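Local coordinates for protein phytochromobilin synthase (Solanum lycopersicum, PDB 6KME) that probably reduces biliverdin IX alpha to phytochromobilin with electrons from ferredoxin, and binds biliverdin in its pocket, at residues L41-T46 with Y201-L206; T48-S53 with L74-H79; I81-S86 with A101-P106. The protein carries 1 engineered substitution. One frame throughout, in Å; residues are numbered along the deposited sequence.

Contact 1. Residues L41-T46 with Y201-L206; sequences LEETNT and YYQAWL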
ATOM      1  N   LEU A  41      -1.568   1.557 -15.713  1.00 21.78           N
ATOM      2  CA  LEU A  41      -2.684   2.307 -16.283  1.00 27.93           C
ATOM      3  C   LEU A  41      -3.174   1.671 -17.576  1.00 30.45           C
ATOM      4  O   LEU A  41      -4.389   1.567 -17.801  1.00 33.07           O
ATOM      5  CB  LEU A  41      -2.277   3.763 -16.512  1.00 32.68           C
ATOM      6  CG  LEU A  41      -1.815   4.545 -15.278  1.00 31.20           C
ATOM      7  CD1 LEU A  41      -1.537   6.002 -15.642  1.00 37.16           C
ATOM      8  CD2 LEU A  41      -2.813   4.453 -14.126  1.00 31.31           C
ATOM      9  N   GLU A  42      -2.249   1.237 -18.442  1.00 28.29           N
ATOM     10  CA  GLU A  42      -2.649   0.558 -19.679  1.00 31.43           C
ATOM     11  C   GLU A  42      -3.422  -0.727 -19.389  1.00 31.76           C
ATOM     12  O   GLU A  42      -4.462  -0.990 -20.013  1.00 26.62           O
ATOM     13  CB  GLU A  42      -1.422   0.246 -20.541  1.00 33.72           C
ATOM     14  CG  GLU A  42      -0.697   1.457 -21.079  1.00 53.55           C
ATOM     15  CD  GLU A  42      -0.930   1.650 -22.557  1.00 77.32           C
ATOM     16  OE1 GLU A  42      -2.065   1.399 -23.016  1.00 86.42           O
ATOM     17  OE2 GLU A  42       0.023   2.041 -23.262  1.00 88.30           O
ATOM     18  N   GLU A  43      -2.910  -1.559 -18.468  1.00 28.22           N
ATOM     19  CA  GLU A  43      -3.607  -2.799 -18.129  1.00 30.40           C
ATOM     20  C   GLU A  43      -4.989  -2.515 -17.553  1.00 29.72           C
ATOM     21  O   GLU A  43      -5.966  -3.182 -17.914  1.00 27.55           O
ATOM     22  CB  GLU A  43      -2.784  -3.637 -17.143  1.00 25.77           C
ATOM     23  CG  GLU A  43      -1.585  -4.349 -17.751  1.00 33.96           C
ATOM     24  CD  GLU A  43      -1.937  -5.535 -18.651  1.00 38.14           C
ATOM     25  OE1 GLU A  43      -2.726  -6.427 -18.250  1.00 36.64           O
ATOM     26  OE2 GLU A  43      -1.398  -5.578 -19.776  1.00 48.42           O
ATOM     27  N   THR A  44      -5.096  -1.519 -16.666  1.00 23.95           N
ATOM     28  CA  THR A  44      -6.398  -1.199 -16.084  1.00 31.89           C
ATOM     29  C   THR A  44      -7.413  -0.848 -17.169  1.00 26.98           C
ATOM     30  O   THR A  44      -8.573  -1.275 -17.111  1.00 22.59           O
ATOM     31  CB  THR A  44      -6.268  -0.049 -15.079  1.00 30.98           C
ATOM     32  OG1 THR A  44      -5.163  -0.295 -14.202  1.00 26.14           O
ATOM     33  CG2 THR A  44      -7.555   0.090 -14.244  1.00 21.53           C
ATOM     34  N   ASN A  45      -6.989  -0.095 -18.186  1.00 26.47           N
ATOM     35  CA  ASN A  45      -7.903   0.284 -19.251  1.00 24.53           C
ATOM     36  C   ASN A  45      -8.249  -0.862 -20.203  1.00 27.05           C
ATOM     37  O   ASN A  45      -9.016  -0.636 -21.144  1.00 28.28           O
ATOM     38  CB  ASN A  45      -7.327   1.466 -20.030  1.00 30.16           C
ATOM     39  CG  ASN A  45      -7.585   2.795 -19.332  1.00 42.94           C
ATOM     40  OD1 ASN A  45      -8.612   2.976 -18.666  1.00 35.57           O
ATOM     41  ND2 ASN A  45      -6.657   3.730 -19.482  1.00 43.97           N
ATOM     42  N   THR A  46      -7.725  -2.071 -20.017  1.00 24.58           N
ATOM     43  CA  THR A  46      -8.296  -3.205 -20.734  1.00 30.87           C
ATOM     44  C   THR A  46      -9.337  -3.948 -19.905  1.00 29.50           C
ATOM     45  O   THR A  46     -10.024  -4.820 -20.442  1.00 32.76           O
ATOM     46  CB  THR A  46      -7.202  -4.185 -21.197  1.00 27.56           C
ATOM     47  OG1 THR A  46      -6.562  -4.791 -20.064  1.00 26.08           O
ATOM     48  CG2 THR A  46      -6.154  -3.464 -22.047  1.00 31.59           C
ATOM     49  N   TYR A 201       1.473  -9.351  -9.846  1.00 20.90           N
ATOM     50  CA  TYR A 201       0.578  -9.021  -8.737  1.00 18.14           C
ATOM     51  C   TYR A 201      -0.525  -8.067  -9.189  1.00 20.73           C
ATOM     52  O   TYR A 201      -1.688  -8.213  -8.782  1.00 21.29           O
ATOM     53  CB  TYR A 201       1.373  -8.413  -7.564  1.00 18.06           C
ATOM     54  CG  TYR A 201       1.930  -9.446  -6.578  1.00 22.03           C
ATOM     55  CD1 TYR A 201       2.705 -10.517  -7.025  1.00 20.86           C
ATOM     56  CD2 TYR A 201       1.677  -9.348  -5.212  1.00 21.86           C
ATOM     57  CE1 TYR A 201       3.212 -11.477  -6.132  1.00 24.09           C
ATOM     58  CE2 TYR A 201       2.189 -10.309  -4.300  1.00 23.43           C
ATOM     59  CZ  TYR A 201       2.944 -11.369  -4.777  1.00 21.52           C
ATOM     60  OH  TYR A 201       3.447 -12.318  -3.907  1.00 23.97           O
ATOM     61  N   TYR A 202      -0.195  -7.085 -10.036  1.00 21.32           N
ATOM     62  CA  TYR A 202      -1.238  -6.155 -10.460  1.00 20.40           C
ATOM     63  C   TYR A 202      -2.244  -6.832 -11.393  1.00 22.37           C
ATOM     64  O   TYR A 202      -3.450  -6.552 -11.325  1.00 19.52           O
ATOM     65  CB  TYR A 202      -0.631  -4.904 -11.104  1.00 22.30           C
ATOM     66  CG  TYR A 202      -1.678  -3.815 -11.251  1.00 22.58           C
ATOM     67  CD1 TYR A 202      -2.256  -3.235 -10.124  1.00 17.32           C
ATOM     68  CD2 TYR A 202      -2.127  -3.411 -12.499  1.00 19.12           C
ATOM     69  CE1 TYR A 202      -3.248  -2.261 -10.234  1.00 19.97           C
ATOM     70  CE2 TYR A 202      -3.128  -2.424 -12.624  1.00 23.95           C
ATOM     71  CZ  TYR A 202      -3.680  -1.862 -11.485  1.00 23.90           C
ATOM     72  OH  TYR A 202      -4.666  -0.901 -11.591  1.00 25.09           O
ATOM     73  N   GLN A 203      -1.780  -7.747 -12.257  1.00 22.83           N
ATOM     74  CA  GLN A 203      -2.711  -8.483 -13.103  1.00 25.98           C
ATOM     75  C   GLN A 203      -3.603  -9.400 -12.268  1.00 27.31           C
ATOM     76  O   GLN A 203      -4.793  -9.559 -12.567  1.00 23.36           O
ATOM     77  CB  GLN A 203      -1.944  -9.270 -14.172  1.00 29.94           C
ATOM     78  CG  GLN A 203      -1.323  -8.375 -15.255  1.00 27.75           C
ATOM     79  CD  GLN A 203      -0.540  -9.157 -16.297  1.00 32.19           C
ATOM     80  OE1 GLN A 203       0.200 -10.080 -15.967  1.00 40.54           O
ATOM     81  NE2 GLN A 203      -0.711  -8.797 -17.562  1.00 35.86           N
ATOM     82  N   ALA A 204      -3.048 -10.013 -11.217  1.00 22.26           N
ATOM     83  CA  ALA A 204      -3.866 -10.809 -10.307  1.00 26.96           C
ATOM     84  C   ALA A 204      -4.961  -9.958  -9.677  1.00 19.55           C
ATOM     85  O   ALA A 204      -6.113 -10.397  -9.574  1.00 22.00           O
ATOM     86  CB  ALA A 204      -2.987 -11.449  -9.219  1.00 23.31           C
ATOM     87  N   TRP A 205      -4.615  -8.737  -9.253  1.00 18.63           N
ATOM     88  CA  TRP A 205      -5.588  -7.849  -8.623  1.00 22.31           C
ATOM     89  C   TRP A 205      -6.674  -7.441  -9.614  1.00 25.73           C
ATOM     90  O   TRP A 205      -7.862  -7.396  -9.263  1.00 22.77           O
ATOM     91  CB  TRP A 205      -4.881  -6.617  -8.051  1.00 19.15           C
ATOM     92  CG  TRP A 205      -5.836  -5.673  -7.343  1.00 19.76           C
ATOM     93  CD1 TRP A 205      -6.253  -5.755  -6.046  1.00 16.72           C
ATOM     94  CD2 TRP A 205      -6.508  -4.537  -7.912  1.00 22.19           C
ATOM     95  NE1 TRP A 205      -7.150  -4.746  -5.771  1.00 23.44           N
ATOM     96  CE2 TRP A 205      -7.327  -3.987  -6.898  1.00 23.06           C
ATOM     97  CE3 TRP A 205      -6.501  -3.934  -9.183  1.00 19.39           C
ATOM     98  CZ2 TRP A 205      -8.129  -2.856  -7.108  1.00 22.79           C
ATOM     99  CZ3 TRP A 205      -7.300  -2.815  -9.395  1.00 23.97           C
ATOM    100  CH2 TRP A 205      -8.107  -2.287  -8.360  1.00 23.20           C
ATOM    101  N   LEU A 206      -6.288  -7.158 -10.863  1.00 23.50           N
ATOM    102  CA  LEU A 206      -7.285  -6.834 -11.885  1.00 25.44           C
ATOM    103  C   LEU A 206      -8.225  -8.008 -12.143  1.00 27.10           C
ATOM    104  O   LEU A 206      -9.411  -7.804 -12.435  1.00 26.80           O
ATOM    105  CB  LEU A 206      -6.593  -6.397 -13.180  1.00 23.65           C
ATOM    106  CG  LEU A 206      -5.895  -5.027 -13.167  1.00 26.36           C
ATOM    107  CD1 LEU A 206      -5.079  -4.861 -14.434  1.00 28.11           C
ATOM    108  CD2 LEU A 206      -6.900  -3.865 -13.046  1.00 27.65           C
TER

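Contact 2. Residues T48-S53 with L74-H79; sequences TLLSPS and LSFEAH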
ATOM      1  N   THR A  48     -11.432  -1.970 -17.592  1.00 26.32           N
ATOM      2  CA  THR A  48     -12.448  -0.967 -17.304  1.00 26.50           C
ATOM      3  C   THR A  48     -12.023   0.297 -18.042  1.00 28.79           C
ATOM      4  O   THR A  48     -11.148   0.256 -18.910  1.00 33.40           O
ATOM      5  CB  THR A  48     -12.611  -0.772 -15.785  1.00 22.60           C
ATOM      6  OG1 THR A  48     -13.728   0.090 -15.521  1.00 30.31           O
ATOM      7  CG2 THR A  48     -11.338  -0.173 -15.154  1.00 26.10           C
ATOM      8  N   LEU A  49     -12.641   1.425 -17.713  1.00 29.77           N
ATOM      9  CA  LEU A  49     -12.227   2.712 -18.255  1.00 27.33           C
ATOM     10  C   LEU A  49     -11.935   3.649 -17.098  1.00 29.24           C
ATOM     11  O   LEU A  49     -12.836   3.985 -16.324  1.00 30.61           O
ATOM     12  CB  LEU A  49     -13.297   3.304 -19.177  1.00 33.86           C
ATOM     13  CG  LEU A  49     -12.914   4.663 -19.775  1.00 35.58           C
ATOM     14  CD1 LEU A  49     -11.566   4.582 -20.488  1.00 34.28           C
ATOM     15  CD2 LEU A  49     -13.995   5.165 -20.713  1.00 33.09           C
ATOM     16  N   LEU A  50     -10.679   4.068 -16.979  1.00 24.54           N
ATOM     17  CA  LEU A  50     -10.318   5.023 -15.948  1.00 28.05           C
ATOM     18  C   LEU A  50     -10.819   6.412 -16.315  1.00 31.33           C
ATOM     19  O   LEU A  50     -10.885   6.796 -17.490  1.00 28.33           O
ATOM     20  CB  LEU A  50      -8.803   5.042 -15.741  1.00 25.13           C
ATOM     21  CG  LEU A  50      -8.147   3.805 -15.131  1.00 30.08           C
ATOM     22  CD1 LEU A  50      -6.624   3.877 -15.280  1.00 32.48           C
ATOM     23  CD2 LEU A  50      -8.505   3.681 -13.650  1.00 27.90           C
ATOM     24  N   SER A  51     -11.202   7.163 -15.291  1.00 27.52           N
ATOM     25  CA  SER A  51     -11.527   8.563 -15.477  1.00 37.08           C
ATOM     26  C   SER A  51     -10.638   9.400 -14.563  1.00 33.55           C
ATOM     27  O   SER A  51     -10.133   8.896 -13.553  1.00 29.03           O
ATOM     28  CB  SER A  51     -13.013   8.839 -15.190  1.00 45.66           C
ATOM     29  OG  SER A  51     -13.379   8.436 -13.886  1.00 48.36           O
ATOM     30  N   PRO A  52     -10.393  10.662 -14.902  1.00 37.32           N
ATOM     31  CA  PRO A  52      -9.508  11.479 -14.062  1.00 39.12           C
ATOM     32  C   PRO A  52     -10.115  11.712 -12.685  1.00 38.29           C
ATOM     33  O   PRO A  52     -11.315  11.960 -12.551  1.00 35.57           O
ATOM     34  CB  PRO A  52      -9.385  12.787 -14.853  1.00 45.67           C
ATOM     35  CG  PRO A  52     -10.628  12.848 -15.675  1.00 45.72           C
ATOM     36  CD  PRO A  52     -10.956  11.431 -16.030  1.00 41.36           C
ATOM     37  N   SER A  53      -9.276  11.607 -11.647  1.00 33.42           N
ATOM     38  CA  SER A  53      -9.718  12.039 -10.330  1.00 26.13           C
ATOM     39  C   SER A  53      -9.705  13.563 -10.238  1.00 34.57           C
ATOM     40  O   SER A  53      -8.841  14.215 -10.829  1.00 38.28           O
ATOM     41  CB  SER A  53      -8.811  11.461  -9.236  1.00 25.13           C
ATOM     42  OG  SER A  53      -8.982  12.143  -8.000  1.00 29.67           O
ATOM     43  N   LEU A  74      -0.246  11.252  -9.941  1.00 27.76           N
ATOM     44  CA  LEU A  74      -1.320  10.953 -10.880  1.00 31.23           C
ATOM     45  C   LEU A  74      -2.487  10.356 -10.109  1.00 28.45           C
ATOM     46  O   LEU A  74      -2.285   9.690  -9.098  1.00 23.37           O
ATOM     47  CB  LEU A  74      -0.859   9.973 -11.953  1.00 30.61           C
ATOM     48  CG  LEU A  74       0.289  10.369 -12.868  1.00 34.85           C
ATOM     49  CD1 LEU A  74       0.778   9.120 -13.570  1.00 32.70           C
ATOM     50  CD2 LEU A  74      -0.186  11.409 -13.886  1.00 32.21           C
ATOM     51  N   SER A  75      -3.712  10.594 -10.578  1.00 28.45           N
ATOM     52  CA  SER A  75      -4.843  10.009  -9.872  1.00 24.97           C
ATOM     53  C   SER A  75      -5.997   9.757 -10.839  1.00 22.95           C
ATOM     54  O   SER A  75      -6.221  10.513 -11.792  1.00 24.46           O
ATOM     55  CB  SER A  75      -5.291  10.885  -8.688  1.00 22.78           C
ATOM     56  OG  SER A  75      -5.520  12.235  -9.067  1.00 25.04           O
ATOM     57  N   PHE A  76      -6.725   8.674 -10.573  1.00 24.96           N
ATOM     58  CA  PHE A  76      -7.804   8.225 -11.443  1.00 27.53           C
ATOM     59  C   PHE A  76      -8.869   7.563 -10.585  1.00 30.55           C
ATOM     60  O   PHE A  76      -8.646   7.247  -9.411  1.00 25.27           O
ATOM     61  CB  PHE A  76      -7.295   7.247 -12.509  1.00 24.39           C
ATOM     62  CG  PHE A  76      -6.200   7.803 -13.366  1.00 29.75           C
ATOM     63  CD1 PHE A  76      -6.498   8.555 -14.493  1.00 32.24           C
ATOM     64  CD2 PHE A  76      -4.870   7.586 -13.038  1.00 33.82           C
ATOM     65  CE1 PHE A  76      -5.486   9.068 -15.281  1.00 40.90           C
ATOM     66  CE2 PHE A  76      -3.860   8.103 -13.824  1.00 33.10           C
ATOM     67  CZ  PHE A  76      -4.161   8.844 -14.931  1.00 33.92           C
ATOM     68  N   GLU A  77     -10.036   7.355 -11.184  1.00 34.18           N
ATOM     69  CA  GLU A  77     -11.051   6.499 -10.598  1.00 29.87           C
ATOM     70  C   GLU A  77     -11.676   5.663 -11.703  1.00 31.08           C
ATOM     71  O   GLU A  77     -11.385   5.849 -12.893  1.00 28.40           O
ATOM     72  CB  GLU A  77     -12.111   7.302  -9.823  1.00 34.77           C
ATOM     73  CG  GLU A  77     -12.700   8.496 -10.541  1.00 49.06           C
ATOM     74  CD  GLU A  77     -13.533   9.360  -9.605  1.00 51.59           C
ATOM     75  OE1 GLU A  77     -12.950  10.148  -8.821  1.00 43.56           O
ATOM     76  OE2 GLU A  77     -14.772   9.221  -9.628  1.00 52.57           O
ATOM     77  N   ALA A  78     -12.515   4.711 -11.289  1.00 25.26           N
ATOM     78  CA  ALA A  78     -13.217   3.814 -12.205  1.00 29.84           C
ATOM     79  C   ALA A  78     -14.483   3.347 -11.499  1.00 27.58           C
ATOM     80  O   ALA A  78     -14.727   3.698 -10.339  1.00 26.26           O
ATOM     81  CB  ALA A  78     -12.324   2.640 -12.634  1.00 29.20           C
ATOM     82  N   HIS A  79     -15.293   2.541 -12.195  1.00 30.58           N
ATOM     83  CA  HIS A  79     -16.592   2.178 -11.633  1.00 31.33           C
ATOM     84  C   HIS A  79     -16.458   1.505 -10.269  1.00 27.67           C
ATOM     85  O   HIS A  79     -17.259   1.766  -9.363  1.00 30.57           O
ATOM     86  CB  HIS A  79     -17.374   1.265 -12.572  1.00 30.63           C
ATOM     87  CG  HIS A  79     -18.723   0.904 -12.035  1.00 32.47           C
ATOM     88  ND1 HIS A  79     -19.788   1.781 -12.046  1.00 34.49           N
ATOM     89  CD2 HIS A  79     -19.170  -0.223 -11.430  1.00 32.10           C
ATOM     90  CE1 HIS A  79     -20.838   1.205 -11.490  1.00 33.01           C
ATOM     91  NE2 HIS A  79     -20.493  -0.014 -11.116  1.00 30.62           N
TER
HETATM   92  O   HOH W   1     -15.077   3.101 -15.004  1.00 28.85           O
HETATM   93  O   HOH W   2     -10.901  10.541  -6.742  1.00 40.75           O

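Contact 3. Residues I81-S86 with A101-P106; sequences IRLLRS and AAFPKP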
ATOM      1  N   ILE A  81     -13.386   1.460  -8.532  1.00 26.23           N
ATOM      2  CA  ILE A  81     -12.178   1.973  -7.887  1.00 25.45           C
ATOM      3  C   ILE A  81     -12.470   3.385  -7.403  1.00 27.49           C
ATOM      4  O   ILE A  81     -12.693   4.297  -8.211  1.00 25.86           O
ATOM      5  CB  ILE A  81     -10.980   1.947  -8.841  1.00 25.44           C
ATOM      6  CG1 ILE A  81     -10.771   0.523  -9.362  1.00 32.74           C
ATOM      7  CG2 ILE A  81      -9.705   2.466  -8.146  1.00 27.19           C
ATOM      8  CD1 ILE A  81      -9.779   0.433 -10.485  1.00 29.76           C
ATOM      9  N   ARG A  82     -12.485   3.567  -6.080  1.00 24.57           N
ATOM     10  CA  ARG A  82     -12.617   4.909  -5.519  1.00 25.91           C
ATOM     11  C   ARG A  82     -11.437   5.797  -5.913  1.00 28.61           C
ATOM     12  O   ARG A  82     -11.617   6.975  -6.251  1.00 22.76           O
ATOM     13  CB  ARG A  82     -12.745   4.824  -3.992  1.00 24.54           C
ATOM     14  CG  ARG A  82     -13.048   6.148  -3.301  1.00 26.09           C
ATOM     15  CD  ARG A  82     -13.147   6.001  -1.800  1.00 30.63           C
ATOM     16  NE  ARG A  82     -11.861   5.630  -1.184  1.00 29.75           N
ATOM     17  CZ  ARG A  82     -10.862   6.471  -0.945  1.00 30.50           C
ATOM     18  NH1 ARG A  82     -10.980   7.752  -1.271  1.00 24.89           N
ATOM     19  NH2 ARG A  82      -9.739   6.033  -0.372  1.00 26.92           N
ATOM     20  N   LEU A  83     -10.224   5.256  -5.877  1.00 21.53           N
ATOM     21  CA  LEU A  83      -9.034   6.070  -6.126  1.00 22.70           C
ATOM     22  C   LEU A  83      -7.887   5.170  -6.545  1.00 21.48           C
ATOM     23  O   LEU A  83      -7.519   4.247  -5.812  1.00 21.49           O
ATOM     24  CB  LEU A  83      -8.642   6.883  -4.885  1.00 24.74           C
ATOM     25  CG  LEU A  83      -7.354   7.691  -5.077  1.00 20.91           C
ATOM     26  CD1 LEU A  83      -7.460   8.651  -6.291  1.00 20.32           C
ATOM     27  CD2 LEU A  83      -6.998   8.453  -3.802  1.00 23.58           C
ATOM     28  N   LEU A  84      -7.331   5.435  -7.716  1.00 21.24           N
ATOM     29  CA  LEU A  84      -6.070   4.851  -8.147  1.00 17.68           C
ATOM     30  C   LEU A  84      -5.080   6.001  -8.232  1.00 23.81           C
ATOM     31  O   LEU A  84      -5.303   6.946  -8.992  1.00 25.97           O
ATOM     32  CB  LEU A  84      -6.212   4.164  -9.504  1.00 21.25           C
ATOM     33  CG  LEU A  84      -4.993   3.466 -10.107  1.00 30.18           C
ATOM     34  CD1 LEU A  84      -4.645   2.265  -9.272  1.00 38.44           C
ATOM     35  CD2 LEU A  84      -5.295   3.029 -11.555  1.00 33.03           C
ATOM     36  N   ARG A  85      -3.999   5.937  -7.448  1.00 24.27           N
ATOM     37  CA  ARG A  85      -3.107   7.088  -7.376  1.00 21.84           C
ATOM     38  C   ARG A  85      -1.656   6.635  -7.263  1.00 22.98           C
ATOM     39  O   ARG A  85      -1.344   5.583  -6.687  1.00 20.43           O
ATOM     40  CB  ARG A  85      -3.509   8.031  -6.221  1.00 22.05           C
ATOM     41  CG  ARG A  85      -2.779   7.832  -4.887  1.00 25.00           C
ATOM     42  CD  ARG A  85      -3.188   6.542  -4.189  1.00 26.95           C
ATOM     43  NE  ARG A  85      -2.589   6.387  -2.848  1.00 28.56           N
ATOM     44  CZ  ARG A  85      -1.362   5.924  -2.613  1.00 18.53           C
ATOM     45  NH1 ARG A  85      -0.574   5.599  -3.624  1.00 20.10           N
ATOM     46  NH2 ARG A  85      -0.922   5.786  -1.361  1.00 17.96           N
ATOM     47  N   SER A  86      -0.769   7.434  -7.854  1.00 21.34           N
ATOM     48  CA  SER A  86       0.657   7.159  -7.819  1.00 20.93           C
ATOM     49  C   SER A  86       1.427   8.411  -7.427  1.00 24.41           C
ATOM     50  O   SER A  86       1.071   9.534  -7.811  1.00 23.38           O
ATOM     51  CB  SER A  86       1.171   6.647  -9.168  1.00 24.68           C
ATOM     52  OG  SER A  86       1.058   7.648 -10.158  1.00 26.56           O
ATOM     53  N   ALA A 101      -1.177   2.780  -5.373  1.00 22.91           N
ATOM     54  CA  ALA A 101      -2.233   2.080  -4.649  1.00 16.79           C
ATOM     55  C   ALA A 101      -3.558   2.180  -5.395  1.00 21.78           C
ATOM     56  O   ALA A 101      -3.835   3.164  -6.089  1.00 21.65           O
ATOM     57  CB  ALA A 101      -2.429   2.638  -3.227  1.00 16.99           C
ATOM     58  N   ALA A 102      -4.381   1.147  -5.226  1.00 22.32           N
ATOM     59  CA  ALA A 102      -5.750   1.122  -5.726  1.00 23.42           C
ATOM     60  C   ALA A 102      -6.680   0.910  -4.540  1.00 20.74           C
ATOM     61  O   ALA A 102      -6.587  -0.114  -3.848  1.00 21.62           O
ATOM     62  CB  ALA A 102      -5.935   0.026  -6.773  1.00 21.55           C
ATOM     63  N   PHE A 103      -7.546   1.894  -4.293  1.00 21.64           N
ATOM     64  CA  PHE A 103      -8.533   1.842  -3.225  1.00 23.58           C
ATOM     65  C   PHE A 103      -9.901   1.561  -3.826  1.00 27.08           C
ATOM     66  O   PHE A 103     -10.368   2.351  -4.670  1.00 24.43           O
ATOM     67  CB  PHE A 103      -8.573   3.162  -2.462  1.00 21.72           C
ATOM     68  CG  PHE A 103      -7.258   3.541  -1.794  1.00 21.18           C
ATOM     69  CD1 PHE A 103      -6.510   2.603  -1.104  1.00 22.83           C
ATOM     70  CD2 PHE A 103      -6.793   4.852  -1.850  1.00 39.02           C
ATOM     71  CE1 PHE A 103      -5.311   2.962  -0.488  1.00 22.56           C
ATOM     72  CE2 PHE A 103      -5.598   5.222  -1.237  1.00 36.89           C
ATOM     73  CZ  PHE A 103      -4.854   4.276  -0.558  1.00 24.18           C
ATOM     74  N   PRO A 104     -10.595   0.504  -3.413  1.00 23.60           N
ATOM     75  CA  PRO A 104     -11.928   0.228  -3.971  1.00 23.25           C
ATOM     76  C   PRO A 104     -13.012   1.091  -3.339  1.00 34.15           C
ATOM     77  O   PRO A 104     -12.870   1.614  -2.229  1.00 28.74           O
ATOM     78  CB  PRO A 104     -12.147  -1.257  -3.642  1.00 29.60           C
ATOM     79  CG  PRO A 104     -11.322  -1.492  -2.408  1.00 32.55           C
ATOM     80  CD  PRO A 104     -10.143  -0.543  -2.475  1.00 23.72           C
ATOM     81  N   LYS A 105     -14.114   1.245  -4.083  1.00 26.84           N
ATOM     82  CA  LYS A 105     -15.308   1.801  -3.485  1.00 28.93           C
ATOM     83  C   LYS A 105     -15.830   0.819  -2.438  1.00 30.58           C
ATOM     84  O   LYS A 105     -15.649  -0.395  -2.574  1.00 32.22           O
ATOM     85  CB  LYS A 105     -16.372   2.086  -4.551  1.00 34.16           C
ATOM     86  CG  LYS A 105     -15.977   3.219  -5.497  1.00 31.84           C
ATOM     87  CD  LYS A 105     -16.997   3.466  -6.592  1.00 42.24           C
ATOM     88  CE  LYS A 105     -16.465   4.489  -7.590  1.00 36.94           C
ATOM     89  NZ  LYS A 105     -17.394   4.679  -8.745  1.00 49.33           N
ATOM     90  N   PRO A 106     -16.444   1.319  -1.363  1.00 32.32           N
ATOM     91  CA  PRO A 106     -16.846   0.424  -0.263  1.00 37.58           C
ATOM     92  C   PRO A 106     -17.844  -0.654  -0.662  1.00 36.67           C
ATOM     93  O   PRO A 106     -17.982  -1.643   0.064  1.00 40.33           O
ATOM     94  CB  PRO A 106     -17.447   1.389   0.769  1.00 46.01           C
ATOM     95  CG  PRO A 106     -16.796   2.702   0.469  1.00 43.27           C
ATOM     96  CD  PRO A 106     -16.638   2.738  -1.021  1.00 38.87           C
TER

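Contact 1. Residues L41-T46 with Y201-L206
Glu43 and Gln203 face each other between two nearly parallel helices; the axes of these segments pass 10.6 Å apart at a crossing angle of -22°. Followed outward, Glu43 first rests its CB on Leu206 CD1 at 3.8 Å. The chain then bends at chi2 (-72°), which brings the carboxylate round to the second helix. CD lies 3.7 Å and OE2 4.0 Å from Gln203 NE2. OE1 accepts a hydrogen bond from Gln203 NE2 at 3.2 Å. The N-H points almost straight at the oxygen, and OE1 lies in the plane of the Gln203 amide. The amide nitrogen, however, meets OE1 from above the carboxylate plane. Deeper in the interface, Tyr202 OH donates to Thr44 OG1 at 2.7 Å. That oxygen lies at the edge of the tyrosine ring, near its plane. Thr44 OG1 is also bonded to Ala40 O one helical turn back, so two bonds hold this buried hydroxyl. Leu206 CD2 packs beside it, 4.1 Å from Thr44 CA. Beneath the helices lies the large antiparallel sheet. Leu41 and Tyr202 both touch Leu84 of strand 81-91, and the Tyr202 ring meets Phe113 edge-to-face. Helix 151-160 packs against Tyr201 and Ala204 of helix 188-211.

Contact 2. Residues T48-S53 with L74-H79
Ser51 and Glu77 form an antiparallel hydrogen-bonded pair with their side chains on the same face. Ser51 N bonds Glu77 O at 2.7 Å, and Glu77 N bonds Ser51 O at 2.8 Å. Both side chains start between their own backbone N and carbonyl carbon, at chi1 57° and 48°. This sets Ser51 OG 3.4 Å from Glu77 CG. The hydroxyl adds only a weak bond to Glu77 O. Beyond CG the glutamate is extended, and water 2 links its OE1 to Ser53 OG. That serine hydroxyl also bonds Leu55 N. These residues belong to the beta hairpin of strands 51-63 and 69-77, at one margin of the seven-stranded antiparallel sheet. Ser53 N bonds Ser75 O at 3.2 Å, but comes from above the carbonyl plane. Ser75 OG comes 3.4 Å from Ser53 CB. The Leu50 side chain runs roughly perpendicular to that of Phe76, with Leu50 CD2 3.9 Å from Phe76 CB and 4.1 Å from Ala78 CB. Ser51 O lies at the edge of the Phe76 ring, near its plane. Leu41 of helix 34-47 touches both Leu50 and Phe76. Toward Thr48 and His79, water 1 accepts from His79 N and donates to Leu49 O at 2.7 Å.

Contact 3. Residues I81-S86 with A101-P106
A classic beta bulge interrupts the pairing, for Arg82 and Leu83 both face Phe103. Phe103 O takes a bond from Leu83 N at 3.1 Å and a weak, strongly bent one from Arg82 N. Beyond it, Phe103 N donates to Leu83 O at 2.8 Å, and Arg85 and Ala101 exchange two bonds. This is the hairpin of strands 81-91 and 96-104, inside the seven-stranded antiparallel sheet. Two arginines flank the Phe103 ring in different attitudes. The Arg82 guanidinium plane is nearly parallel to the ring, 8° apart, with NH2 3.5 Å from Phe103 CD2. The Arg82 chain bends at chi3 (66°), which brings NH2 to Phe103; NH2 also bonds Gln228 OE1 and Asn264 O. The Arg85 guanidinium instead stands at 90° to the ring, with NE 3.6 Å from Phe103 CE2. Ala101 CB sits over the centre of one face of the Arg85 guanidinium, 3.5 Å from CZ. A salt bridge to Asp99 and a bond to Leu262 O help fix that group; the Arg85 side chain lies about 8 Å from the bound biliverdin. On the opposite face of the sheet, Leu84 CD1 meets Ala102 CB at 3.6 Å, and Phe113 of strand 112-119 packs on Ala102.

Overall arrangement
Contacts 2 and 3 pair neighbouring strands of one sheet, and Phe76 N bonds Leu84 O between them. Contact 1 joins two helices that pack on that sheet. Contact 3 is mostly buried, and its arginines are held by protein groups. Contact 2 lies at the sheet margin, is only partly buried and uses two waters. Contact 1 is largely buried, and side chains rather than backbone make its polar links. The helices meet the sheet mainly through apolar groups, such as Trp205 on Ile81 and Ala102. The polar exception is Asn45, which bonds Leu50 N. Lys105 of contact 3 bonds His79 O of contact 2.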